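Local coordinates for protein transcriptional regulator (Vibrio virus VP882, PDB 7DWM) that binds the autoinducer 3,5-dimethylpyrazin-2-ol (DPO) and regulates transcription, probably by contacting DNA through a LuxR-type helix-turn-helix domain, at the interface of chains A and B. Numbering follows the deposited sequence. Chains: chain A/B, Transcriptional regulator.

The interface of chains A and B. Residues chain A 170-171, 174, 225, 228; chain B 135, 138-139, 142.
A:Phe170 of the LuxR-type DNA-binding domain points its ring tip at helix 127-141 of chain B, with CZ 3.8 Å from B:Val138 CG1. Its CG stands anti to the backbone N (chi1 -174°), which carries the flat ring out toward the partner; the rim atom CE1 also comes near B:Val139 CG2 and B:Leu142 CD1. Valine's compact, branched side chain offers the ring rim an apolar surface. B:Val138 CG1 also meets A:Leu228 CD1 at 3.6 Å. Just past the helix end, B:Leu142 uses leucine's fork to touch several groups: CG packs on A:Leu228 CD1 (3.7 Å), CD2 lies against A:Leu228 and A:Pro225, and CD1 meets A:Phe171 CZ at 4.1 Å. A:Phe171, broad enough to span two partners, also brings CE1 to B:Val139 CG1.

At the polar margin the oppositely charged A:Arg174 and B:Glu135 reach tip to tip in a salt bridge, NE donating to OE1 at 3.0 Å. The donor comes from above the carboxylate plane, and the two flat groups stand 78° apart. Arginine can serve both sides: A:Arg174 NH1 bonds in the guanidinium plane to the carbonyl O of A:Phe170 (3.1 Å). The guanidinium also lies flat over one face of the A:Phe170 ring, offset toward the rim, with CE2 3.3 Å above the A:Arg174 guanidinium plane. These contacts probably help hold NE turned toward B:Glu135.

Helix 163-172, A:Arg174 in the loop shortly after it, A:Pro225 and the adjoining 3-10 turn 226-228 thus set the DNA-binding domain of A against B helix 127-141 and B:Leu142, in an assembly that may reflect a dimer.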
loop_
_atom_site.group_PDB
_atom_site.type_symbol
_atom_site.label_atom_id
_atom_site.label_comp_id
_atom_site.label_asym_id
_atom_site.label_seq_id
_atom_site.Cartn_x
_atom_site.Cartn_y
_atom_site.Cartn_z
ATOM N N PHE A 170 19.656 -5.065 5.442
ATOM C CA PHE A 170 18.221 -5.220 5.219
ATOM C C PHE A 170 17.597 -6.095 6.293
ATOM O O PHE A 170 16.540 -5.768 6.846
ATOM C CB PHE A 170 17.961 -5.811 3.829
ATOM C CG PHE A 170 16.499 -5.875 3.452
ATOM C CD1 PHE A 170 15.730 -6.986 3.765
ATOM C CD2 PHE A 170 15.897 -4.818 2.785
ATOM C CE1 PHE A 170 14.390 -7.038 3.423
ATOM C CE2 PHE A 170 14.559 -4.867 2.440
ATOM C CZ PHE A 170 13.806 -5.977 2.759
ATOM N N PHE A 171 18.243 -7.215 6.611
ATOM C CA PHE A 171 17.642 -8.102 7.601
ATOM C C PHE A 171 17.942 -7.677 9.037
ATOM O O PHE A 171 17.163 -7.996 9.942
ATOM C CB PHE A 171 18.064 -9.543 7.332
ATOM C CG PHE A 171 17.402 -10.129 6.118
ATOM C CD1 PHE A 171 16.021 -10.220 6.050
ATOM C CD2 PHE A 171 18.150 -10.553 5.034
ATOM C CE1 PHE A 171 15.399 -10.740 4.930
ATOM C CE2 PHE A 171 17.535 -11.077 3.915
ATOM C CZ PHE A 171 16.157 -11.171 3.863
ATOM N N ARG A 174 15.340 -5.379 10.158
ATOM C CA ARG A 174 14.041 -6.038 10.178
ATOM C C ARG A 174 13.938 -7.083 11.287
ATOM O O ARG A 174 13.200 -8.064 11.159
ATOM C CB ARG A 174 13.741 -6.664 8.816
ATOM C CG ARG A 174 12.816 -5.820 7.947
ATOM C CD ARG A 174 13.258 -5.804 6.489
ATOM N NE ARG A 174 12.706 -4.663 5.765
ATOM C CZ ARG A 174 13.424 -3.623 5.353
ATOM N NH1 ARG A 174 14.729 -3.585 5.586
ATOM N NH2 ARG A 174 12.841 -2.622 4.706
ATOM N N PRO A 225 18.132 -4.082 -1.551
ATOM C CA PRO A 225 19.476 -4.539 -1.903
ATOM C C PRO A 225 19.624 -4.510 -3.418
ATOM O O PRO A 225 18.770 -5.003 -4.156
ATOM C CB PRO A 225 19.530 -5.965 -1.339
ATOM C CG PRO A 225 18.464 -6.002 -0.278
ATOM C CD PRO A 225 17.386 -5.069 -0.751
ATOM N N LEU A 228 18.903 -7.116 -6.115
ATOM C CA LEU A 228 17.529 -7.255 -6.581
ATOM C C LEU A 228 17.217 -6.376 -7.786
ATOM O O LEU A 228 16.165 -6.557 -8.406
ATOM C CB LEU A 228 16.549 -6.954 -5.447
ATOM C CG LEU A 228 16.082 -8.196 -4.686
ATOM C CD1 LEU A 228 15.265 -7.816 -3.462
ATOM C CD2 LEU A 228 15.290 -9.113 -5.603
ATOM N N GLU B 135 7.037 -5.855 1.283
ATOM C CA GLU B 135 8.235 -6.232 2.028
ATOM C C GLU B 135 8.370 -7.746 2.118
ATOM O O GLU B 135 9.471 -8.288 1.963
ATOM C CB GLU B 135 8.219 -5.606 3.422
ATOM C CG GLU B 135 9.595 -5.560 4.072
ATOM C CD GLU B 135 9.538 -5.543 5.585
ATOM O OE1 GLU B 135 9.695 -4.454 6.172
ATOM O OE2 GLU B 135 9.341 -6.619 6.187
ATOM N N VAL B 138 9.604 -8.901 -1.189
ATOM C CA VAL B 138 11.041 -8.676 -1.348
ATOM C C VAL B 138 11.843 -9.689 -0.539
ATOM O O VAL B 138 12.890 -10.181 -0.988
ATOM C CB VAL B 138 11.400 -7.232 -0.952
ATOM C CG1 VAL B 138 12.901 -7.075 -0.795
ATOM C CG2 VAL B 138 10.856 -6.253 -1.979
ATOM N N VAL B 139 11.322 -10.064 0.626
ATOM C CA VAL B 139 12.020 -11.082 1.461
ATOM C C VAL B 139 12.012 -12.409 0.700
ATOM O O VAL B 139 13.048 -13.080 0.678
ATOM C CB VAL B 139 11.352 -11.232 2.838
ATOM C CG1 VAL B 139 11.982 -12.357 3.640
ATOM C CG2 VAL B 139 11.383 -9.930 3.615
ATOM N N LEU B 142 14.481 -12.528 -1.900
ATOM C CA LEU B 142 15.834 -12.737 -1.386
ATOM C C LEU B 142 16.059 -14.137 -0.826
ATOM O O LEU B 142 17.160 -14.423 -0.342
ATOM C CB LEU B 142 16.161 -11.686 -0.320
ATOM C CG LEU B 142 16.188 -10.239 -0.818
ATOM C CD1 LEU B 142 15.815 -9.265 0.293
ATOM C CD2 LEU B 142 17.558 -9.911 -1.390
#